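Local atomic coordinates of endo-polygalacturonase (PDB entry 1BHE), a protein that hydrolyses the alpha-1,4-galacturonosyl linkages of polygalacturonic acid in plant cell walls, contributing to the maceration and soft rot of plant tissue. Residues N77-F82 with V125-K130; G90-N95 with W135-D140; K97-F102 with N149-I154. All blocks are in the same frame, centred on the assembly; numbering follows the deposited sequence.

Interaction 1: residues N77-F82 with V125-K130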
loop_
_atom_site.group_PDB
_atom_site.type_symbol
_atom_site.label_atom_id
_atom_site.label_comp_id
_atom_site.label_asym_id
_atom_site.label_seq_id
_atom_site.Cartn_x
_atom_site.Cartn_y
_atom_site.Cartn_z
ATOM N N ASN A 77 9.407 4.639 -19.072
ATOM C CA ASN A 77 10.181 3.423 -18.852
ATOM C C ASN A 77 11.669 3.724 -19.039
ATOM O O ASN A 77 12.339 3.245 -19.951
ATOM C CB ASN A 77 9.720 2.300 -19.779
ATOM C CG ASN A 77 9.823 2.602 -21.255
ATOM O OD1 ASN A 77 9.614 3.734 -21.694
ATOM N ND2 ASN A 77 10.160 1.599 -22.063
ATOM N N ASN A 78 12.213 4.530 -18.136
ATOM C CA ASN A 78 13.593 4.979 -18.165
ATOM C C ASN A 78 14.121 5.116 -16.744
ATOM O O ASN A 78 13.572 5.881 -15.953
ATOM C CB ASN A 78 13.682 6.331 -18.895
ATOM C CG ASN A 78 15.135 6.695 -19.155
ATOM O OD1 ASN A 78 15.815 7.189 -18.259
ATOM N ND2 ASN A 78 15.620 6.378 -20.350
ATOM N N ALA A 79 15.182 4.392 -16.414
ATOM C CA ALA A 79 15.717 4.402 -15.057
ATOM C C ALA A 79 16.389 5.709 -14.684
ATOM O O ALA A 79 16.177 6.221 -13.582
ATOM C CB ALA A 79 16.655 3.219 -14.873
ATOM N N LYS A 80 17.148 6.310 -15.598
ATOM C CA LYS A 80 17.799 7.589 -15.340
ATOM C C LYS A 80 16.803 8.702 -15.055
ATOM O O LYS A 80 17.073 9.588 -14.238
ATOM C CB LYS A 80 18.719 7.990 -16.500
ATOM C CG LYS A 80 19.462 9.293 -16.258
ATOM C CD LYS A 80 20.451 9.606 -17.373
ATOM C CE LYS A 80 21.228 10.876 -17.037
ATOM N NZ LYS A 80 21.362 11.749 -18.239
ATOM N N SER A 81 15.608 8.651 -15.635
ATOM C CA SER A 81 14.575 9.639 -15.399
ATOM C C SER A 81 14.090 9.694 -13.954
ATOM O O SER A 81 13.578 10.738 -13.553
ATOM C CB SER A 81 13.376 9.395 -16.327
ATOM O OG SER A 81 13.689 9.824 -17.642
ATOM N N PHE A 82 14.218 8.619 -13.186
ATOM C CA PHE A 82 13.784 8.565 -11.803
ATOM C C PHE A 82 14.928 8.564 -10.799
ATOM O O PHE A 82 14.689 8.451 -9.590
ATOM C CB PHE A 82 12.924 7.294 -11.590
ATOM C CG PHE A 82 11.584 7.389 -12.270
ATOM C CD1 PHE A 82 11.424 7.023 -13.592
ATOM C CD2 PHE A 82 10.479 7.867 -11.578
ATOM C CE1 PHE A 82 10.194 7.137 -14.221
ATOM C CE2 PHE A 82 9.250 7.976 -12.192
ATOM C CZ PHE A 82 9.101 7.613 -13.519
ATOM N N VAL A 125 7.466 -3.316 -18.275
ATOM C CA VAL A 125 7.977 -2.919 -19.581
ATOM C C VAL A 125 9.493 -2.801 -19.594
ATOM O O VAL A 125 10.087 -2.182 -18.707
ATOM C CB VAL A 125 7.369 -1.561 -19.994
ATOM C CG1 VAL A 125 7.857 -1.125 -21.370
ATOM C CG2 VAL A 125 5.849 -1.653 -19.976
ATOM N N LYS A 126 10.141 -3.389 -20.602
ATOM C CA LYS A 126 11.593 -3.256 -20.710
ATOM C C LYS A 126 11.966 -1.776 -20.665
ATOM O O LYS A 126 11.385 -0.966 -21.386
ATOM C CB LYS A 126 12.133 -3.882 -22.000
ATOM C CG LYS A 126 13.635 -3.689 -22.182
ATOM C CD LYS A 126 14.097 -4.181 -23.544
ATOM C CE LYS A 126 15.588 -3.950 -23.724
ATOM N NZ LYS A 126 15.945 -2.508 -23.557
ATOM N N LEU A 127 12.923 -1.430 -19.816
ATOM C CA LEU A 127 13.369 -0.038 -19.737
ATOM C C LEU A 127 14.135 0.333 -21.000
ATOM O O LEU A 127 14.740 -0.531 -21.641
ATOM C CB LEU A 127 14.238 0.137 -18.488
ATOM C CG LEU A 127 13.573 -0.264 -17.163
ATOM C CD1 LEU A 127 14.576 -0.239 -16.020
ATOM C CD2 LEU A 127 12.393 0.655 -16.876
ATOM N N GLN A 128 14.149 1.610 -21.364
ATOM C CA GLN A 128 14.883 2.099 -22.526
ATOM C C GLN A 128 16.393 2.036 -22.272
ATOM O O GLN A 128 17.264 1.897 -23.115
ATOM C CB GLN A 128 14.524 3.559 -22.812
ATOM C CG GLN A 128 13.052 3.825 -23.084
ATOM C CD GLN A 128 12.710 5.304 -23.102
ATOM O OE1 GLN A 128 13.520 6.159 -22.735
ATOM N NE2 GLN A 128 11.499 5.630 -23.533
ATOM N N ASP A 129 16.716 2.204 -21.015
ATOM C CA ASP A 129 17.942 2.293 -20.309
ATOM C C ASP A 129 18.638 1.022 -19.870
ATOM O O ASP A 129 19.811 1.053 -19.470
ATOM C CB ASP A 129 17.515 3.006 -18.975
ATOM C CG ASP A 129 18.363 4.244 -18.780
ATOM O OD1 ASP A 129 19.197 4.506 -19.681
ATOM O OD2 ASP A 129 18.199 4.910 -17.745
ATOM N N LYS A 130 17.894 -0.072 -19.722
ATOM C CA LYS A 130 18.453 -1.324 -19.220
ATOM C C LYS A 130 17.967 -2.492 -20.073
ATOM O O LYS A 130 17.060 -2.337 -20.883
ATOM C CB LYS A 130 18.062 -1.577 -17.764
ATOM C CG LYS A 130 18.338 -0.510 -16.733
ATOM C CD LYS A 130 19.825 -0.351 -16.449
ATOM C CE LYS A 130 20.077 0.742 -15.425
ATOM N NZ LYS A 130 21.523 1.079 -15.301
#
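Asn-77 and Asn-78 reach residues 125-130 from different rotamers: Asn-77 CG sits between its own backbone N and carbonyl carbon (chi1 59°), whereas Asn-78 CG is anti to the backbone N (chi1 -170°). Asn-77 uses its side-chain amide and its backbone carbonyl. Its ND2 donates to Lys-126 O at 2.9 Å, with the acceptor close to the amide plane, and its backbone O accepts from Gln-128 N at 2.8 Å. Asn-77 thus holds the chain on both sides of Leu-127 with a side-chain donor and a backbone acceptor.

Asn-78 divides its amide between two tasks. ND2 donates to Gln-128 OE1 at 3.2 Å, the two amide groups being turned 74° against each other, and OD1 accepts from Ser-81 N at 3.0 Å, forming an Asx motif that starts the helical turn 79-81. A short side chain carrying both donor and acceptor suits this double role. Asp-129 serves the same turn from the other side of the contact: its OD2 lies 2.8 Å from Lys-80 N and takes a hydrogen bond from it. That carboxylate oxygen is also 3.3 Å from Asn-78 OD1, a meeting of two acceptors that Lys-80 N-H may offset. Beside the polar groups, the small Ala-79 lets its CB approach Leu-127 CD1 to 4.2 Å. The pairing joins surface loops that follow the parallel strands 72-75 and 118-120, as is characteristic of loops projecting from successive coils of a right-handed parallel beta-helix.

Interaction 2: residues G90-N95 with W135-D140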
loop_
_atom_site.group_PDB
_atom_site.type_symbol
_atom_site.label_atom_id
_atom_site.label_comp_id
_atom_site.label_asym_id
_atom_site.label_seq_id
_atom_site.Cartn_x
_atom_site.Cartn_y
_atom_site.Cartn_z
ATOM N N GLY A 90 17.240 1.723 -11.004
ATOM C CA GLY A 90 17.164 0.598 -11.922
ATOM C C GLY A 90 18.323 -0.374 -11.791
ATOM O O GLY A 90 18.725 -1.026 -12.756
ATOM N N VAL A 91 18.894 -0.465 -10.600
ATOM C CA VAL A 91 20.020 -1.332 -10.291
ATOM C C VAL A 91 19.748 -2.098 -8.999
ATOM O O VAL A 91 18.808 -1.788 -8.268
ATOM C CB VAL A 91 21.334 -0.546 -10.105
ATOM C CG1 VAL A 91 21.836 0.038 -11.416
ATOM C CG2 VAL A 91 21.163 0.558 -9.068
ATOM N N VAL A 92 20.572 -3.099 -8.720
ATOM C CA VAL A 92 20.464 -3.914 -7.518
ATOM C C VAL A 92 21.707 -3.661 -6.664
ATOM O O VAL A 92 22.821 -3.709 -7.194
ATOM C CB VAL A 92 20.348 -5.413 -7.833
ATOM C CG1 VAL A 92 20.348 -6.239 -6.552
ATOM C CG2 VAL A 92 19.099 -5.712 -8.651
ATOM N N ASP A 93 21.534 -3.311 -5.394
ATOM C CA ASP A 93 22.688 -2.982 -4.551
ATOM C C ASP A 93 22.324 -2.919 -3.076
ATOM O O ASP A 93 21.321 -3.489 -2.650
ATOM C CB ASP A 93 23.300 -1.663 -5.031
ATOM C CG ASP A 93 22.358 -0.478 -5.008
ATOM O OD1 ASP A 93 21.349 -0.492 -4.271
ATOM O OD2 ASP A 93 22.627 0.496 -5.746
ATOM N N LYS A 94 23.093 -2.167 -2.294
ATOM C CA LYS A 94 22.880 -2.008 -0.867
ATOM C C LYS A 94 22.053 -0.770 -0.536
ATOM O O LYS A 94 21.854 -0.446 0.635
ATOM C CB LYS A 94 24.224 -1.881 -0.139
ATOM C CG LYS A 94 24.937 -3.175 0.207
ATOM C CD LYS A 94 26.343 -2.881 0.719
ATOM C CE LYS A 94 27.053 -4.132 1.202
ATOM N NZ LYS A 94 27.958 -3.844 2.353
ATOM N N ASN A 95 21.574 -0.071 -1.557
ATOM C CA ASN A 95 20.783 1.139 -1.375
ATOM C C ASN A 95 19.307 0.823 -1.178
ATOM O O ASN A 95 18.863 0.659 -0.038
ATOM C CB ASN A 95 21.015 2.076 -2.560
ATOM C CG ASN A 95 20.335 3.420 -2.441
ATOM O OD1 ASN A 95 19.559 3.674 -1.521
ATOM N ND2 ASN A 95 20.627 4.307 -3.389
ATOM N N TRP A 135 10.249 -5.045 -12.850
ATOM C CA TRP A 135 9.960 -6.271 -12.093
ATOM C C TRP A 135 11.031 -7.335 -12.256
ATOM O O TRP A 135 11.268 -8.113 -11.322
ATOM C CB TRP A 135 8.579 -6.814 -12.435
ATOM C CG TRP A 135 7.457 -5.899 -12.032
ATOM C CD1 TRP A 135 7.417 -5.022 -10.984
ATOM C CD2 TRP A 135 6.181 -5.824 -12.670
ATOM N NE1 TRP A 135 6.201 -4.381 -10.958
ATOM C CE2 TRP A 135 5.427 -4.850 -11.985
ATOM C CE3 TRP A 135 5.619 -6.458 -13.789
ATOM C CZ2 TRP A 135 4.130 -4.509 -12.371
ATOM C CZ3 TRP A 135 4.334 -6.114 -14.169
ATOM C CH2 TRP A 135 3.602 -5.145 -13.462
ATOM N N GLU A 136 11.724 -7.372 -13.386
ATOM C CA GLU A 136 12.796 -8.340 -13.607
ATOM C C GLU A 136 13.977 -8.156 -12.669
ATOM O O GLU A 136 14.746 -9.097 -12.457
ATOM C CB GLU A 136 13.257 -8.281 -15.071
ATOM C CG GLU A 136 12.349 -9.110 -15.964
ATOM C CD GLU A 136 12.558 -8.915 -17.448
ATOM O OE1 GLU A 136 13.081 -7.872 -17.880
ATOM O OE2 GLU A 136 12.169 -9.836 -18.202
ATOM N N LEU A 137 14.146 -6.988 -12.053
ATOM C CA LEU A 137 15.198 -6.746 -11.081
ATOM C C LEU A 137 14.992 -7.469 -9.753
ATOM O O LEU A 137 15.963 -7.670 -9.013
ATOM C CB LEU A 137 15.342 -5.243 -10.824
ATOM C CG LEU A 137 15.728 -4.355 -12.008
ATOM C CD1 LEU A 137 15.349 -2.904 -11.736
ATOM C CD2 LEU A 137 17.217 -4.452 -12.314
ATOM N N ALA A 138 13.778 -7.867 -9.399
ATOM C CA ALA A 138 13.496 -8.555 -8.148
ATOM C C ALA A 138 14.141 -9.932 -8.074
ATOM O O ALA A 138 14.783 -10.261 -7.068
ATOM C CB ALA A 138 11.997 -8.685 -7.930
ATOM N N ALA A 139 14.001 -10.736 -9.129
ATOM C CA ALA A 139 14.620 -12.062 -9.143
ATOM C C ALA A 139 16.094 -11.912 -8.776
ATOM O O ALA A 139 16.580 -12.514 -7.821
ATOM C CB ALA A 139 14.472 -12.738 -10.492
ATOM N N ASP A 140 16.789 -11.059 -9.523
ATOM C CA ASP A 140 18.185 -10.752 -9.274
ATOM C C ASP A 140 18.412 -10.327 -7.829
ATOM O O ASP A 140 19.279 -10.880 -7.147
ATOM C CB ASP A 140 18.651 -9.645 -10.229
ATOM C CG ASP A 140 20.164 -9.587 -10.318
ATOM O OD1 ASP A 140 20.738 -10.409 -11.063
ATOM O OD2 ASP A 140 20.766 -8.733 -9.634
#
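Val-92 and Leu-137 meet where a short helix packs beside a two-stranded antiparallel excursion from the beta-helix. Val-92 belongs to strand 92-93, Leu-137 to helix 136-144, and the chain leaving that helix returns as strand 147-148 to pair with 92-93, so the contact lies between the helix and the strand pair that its own chain goes on to complete. Val-92 CG2 does most of the touching from the strand. It lies 3.7 Å from Leu-137 O and 4.3 Å from Leu-137 CD2, and reaches Asp-140 OD2 at 3.6 Å, three residues, nearly one turn, further along. A branched side chain fits here, being at home in a strand and short enough to let the helix come close. Asp-140, with CG anti to its backbone N (chi1 -162°), crosses Val-92 obliquely, its OD2 also 3.8 Å from Val-92 CB.

Leu-137 points toward the strand with CG anti to its carbonyl carbon (chi1 -61°), and its two methyls divide around Gly-90. Glycine readily takes the positive phi of 73° found here, and CD1 rests against its CA and carbonyl carbon, both at 3.9 Å, while CD2 is 3.8 Å from Gly-90 O. Leu-137 also touches Gln-148 of the paired strand, and Val-92 touches Leu-146 just before it.

No hydrogen bond joins residues 90-95 to 135-140. The contact is small and rests on van der Waals packing of Val-92 and Leu-137, with no directional bond to fix the helix against the strand.

Interaction 3: residues K97-F102 with N149-I154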
loop_
_atom_site.group_PDB
_atom_site.type_symbol
_atom_site.label_atom_id
_atom_site.label_comp_id
_atom_site.label_asym_id
_atom_site.label_seq_id
_atom_site.Cartn_x
_atom_site.Cartn_y
_atom_site.Cartn_z
ATOM N N LYS A 97 16.939 2.957 -2.070
ATOM C CA LYS A 97 16.328 4.280 -2.107
ATOM C C LYS A 97 16.839 5.111 -3.274
ATOM O O LYS A 97 16.728 6.341 -3.314
ATOM C CB LYS A 97 16.623 4.955 -0.762
ATOM C CG LYS A 97 15.834 6.206 -0.446
ATOM C CD LYS A 97 16.187 6.744 0.936
ATOM C CE LYS A 97 15.523 8.090 1.188
ATOM N NZ LYS A 97 15.811 9.065 0.098
ATOM N N GLY A 98 17.364 4.446 -4.302
ATOM C CA GLY A 98 17.917 5.074 -5.476
ATOM C C GLY A 98 16.953 5.737 -6.440
ATOM O O GLY A 98 17.415 6.490 -7.306
ATOM N N CYS A 99 15.639 5.506 -6.342
ATOM C CA CYS A 99 14.707 6.135 -7.263
ATOM C C CYS A 99 13.644 7.019 -6.609
ATOM O O CYS A 99 13.053 6.642 -5.593
ATOM C CB CYS A 99 13.916 5.090 -8.062
ATOM S SG CYS A 99 14.843 3.789 -8.888
ATOM N N ASP A 100 13.363 8.153 -7.246
ATOM C CA ASP A 100 12.290 9.022 -6.757
ATOM C C ASP A 100 10.972 8.325 -7.117
ATOM O O ASP A 100 10.965 7.497 -8.036
ATOM C CB ASP A 100 12.323 10.404 -7.394
ATOM C CG ASP A 100 13.492 11.258 -6.931
ATOM O OD1 ASP A 100 13.923 11.116 -5.774
ATOM O OD2 ASP A 100 13.982 12.067 -7.743
ATOM N N ALA A 101 9.872 8.686 -6.463
ATOM C CA ALA A 101 8.584 8.093 -6.811
ATOM C C ALA A 101 8.028 8.808 -8.040
ATOM O O ALA A 101 8.568 9.849 -8.432
ATOM C CB ALA A 101 7.600 8.199 -5.653
ATOM N N PHE A 102 6.965 8.273 -8.619
ATOM C CA PHE A 102 6.347 8.933 -9.771
ATOM C C PHE A 102 5.682 10.231 -9.339
ATOM O O PHE A 102 5.890 11.290 -9.941
ATOM C CB PHE A 102 5.359 7.997 -10.454
ATOM C CG PHE A 102 4.803 8.459 -11.768
ATOM C CD1 PHE A 102 5.442 9.408 -12.547
ATOM C CD2 PHE A 102 3.617 7.900 -12.232
ATOM C CE1 PHE A 102 4.909 9.815 -13.758
ATOM C CE2 PHE A 102 3.083 8.298 -13.446
ATOM C CZ PHE A 102 3.729 9.255 -14.199
ATOM N N ASN A 149 16.401 -1.043 -6.840
ATOM C CA ASN A 149 16.066 0.377 -6.808
ATOM C C ASN A 149 15.029 0.597 -7.901
ATOM O O ASN A 149 15.362 0.577 -9.086
ATOM C CB ASN A 149 17.284 1.272 -7.003
ATOM C CG ASN A 149 18.292 1.092 -5.879
ATOM O OD1 ASN A 149 18.263 1.833 -4.898
ATOM N ND2 ASN A 149 19.155 0.089 -6.042
ATOM N N THR A 150 13.761 0.737 -7.530
ATOM C CA THR A 150 12.668 0.943 -8.471
ATOM C C THR A 150 11.708 1.991 -7.884
ATOM O O THR A 150 11.530 2.052 -6.670
ATOM C CB THR A 150 11.846 -0.326 -8.749
ATOM O OG1 THR A 150 11.270 -0.780 -7.510
ATOM C CG2 THR A 150 12.631 -1.485 -9.355
ATOM N N PRO A 151 11.065 2.791 -8.722
ATOM C CA PRO A 151 10.155 3.825 -8.276
ATOM C C PRO A 151 8.813 3.374 -7.726
ATOM O O PRO A 151 8.106 2.537 -8.295
ATOM C CB PRO A 151 9.917 4.681 -9.518
ATOM C CG PRO A 151 10.547 4.012 -10.672
ATOM C CD PRO A 151 11.239 2.773 -10.195
ATOM N N ARG A 152 8.410 3.955 -6.595
ATOM C CA ARG A 152 7.053 3.829 -6.078
ATOM C C ARG A 152 6.117 4.714 -6.898
ATOM O O ARG A 152 6.592 5.708 -7.464
ATOM C CB ARG A 152 6.983 4.266 -4.610
ATOM C CG ARG A 152 7.676 3.262 -3.688
ATOM C CD ARG A 152 7.752 3.803 -2.264
ATOM N NE ARG A 152 8.265 2.784 -1.342
ATOM C CZ ARG A 152 8.651 3.035 -0.095
ATOM N NH1 ARG A 152 8.593 4.263 0.403
ATOM N NH2 ARG A 152 9.107 2.035 0.653
ATOM N N LEU A 153 4.834 4.377 -6.982
ATOM C CA LEU A 153 3.910 5.196 -7.760
ATOM C C LEU A 153 3.567 6.501 -7.045
ATOM O O LEU A 153 3.690 7.592 -7.595
ATOM C CB LEU A 153 2.604 4.475 -8.048
ATOM C CG LEU A 153 2.393 3.645 -9.294
ATOM C CD1 LEU A 153 0.887 3.432 -9.489
ATOM C CD2 LEU A 153 3.003 4.223 -10.562
ATOM N N ILE A 154 3.079 6.383 -5.810
ATOM C CA ILE A 154 2.656 7.567 -5.053
ATOM C C ILE A 154 3.344 7.534 -3.691
ATOM O O ILE A 154 3.162 6.558 -2.968
ATOM C CB ILE A 154 1.129 7.605 -4.882
ATOM C CG1 ILE A 154 0.412 7.893 -6.214
ATOM C CG2 ILE A 154 0.681 8.636 -3.852
ATOM C CD1 ILE A 154 -1.057 7.501 -6.171
HETATM O O HOH W 1 10.427 5.650 -4.939
#
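Asn-149 turns its side chain toward the backbone of Gly-98, and its OD1 accepts from Gly-98 N at 2.8 Å with the donor tilted only slightly from the carbonyl plane. The same oxygen also receives Gly-96 N, while ND2 donates to Val-91 O and Asp-93 OD1, so this buried amide is gripped at both ends. Glycine fits opposite it because OD1 comes within 3.3 Å of Gly-98 CA, on the side a side chain would occupy. Next along, Cys-99 SG is anti to its carbonyl carbon (chi1 -51°), which sets it over the opposing backbone, 3.3 Å from Asn-149 O and 4.0 Å from Pro-151 CD. It is disulfide-bonded to Cys-89.

Both chains here lead into parallel strands, 103-106 and 154-157, of neighbouring coils in the right-handed parallel beta-helix of family 28. Just before those strands Phe-102 N donates to Arg-152 O at 2.8 Å. Arg-152 N does not meet the facing chain directly: a water accepts from it and donates to Cys-99 O.

Phe-102 and Leu-153 lie side by side and point the same way, their CD2 atoms 4.1 Å apart. With CG anti to the backbone N (chi1 -171°), Phe-102 packs on Leu-73, Ala-75 and Ile-119, and Leu-153 shares Ile-119 and adds Leu-169: apolar side chains that meet those of strands 72-75, 118-120 and 167-170. Arg-152 instead leads its extended chain away from Ala-101, its guanidinium bonding to Gln-155. Pro-151 CB lies 3.4 Å from Asp-100 O, a buried carbonyl that finds no hydrogen-bond partner.

The three contacts form one cluster in the loops between strands of neighbouring beta-helix coils, their centres 12 to 13 Å apart, and their segments alternate along the chain. Interaction 1 joins interaction 3 through a probable hydrogen bond between Phe-82 O and Asp-100 N (2.7 Å). Interaction 2 meets interaction 3 through the backbone pair Val-91 O and Asn-149 N (2.9 Å, also a probable hydrogen bond), whereas interactions 1 and 2 touch by packing, Lys-130 CE lying 3.5 Å from Gly-90 O. Only interaction 3 comes near the catalytic region: the side chain of Thr-150 is about 10 Å from that of Asp-223, the predicted proton donor. Interactions 1 and 2 lie away from it.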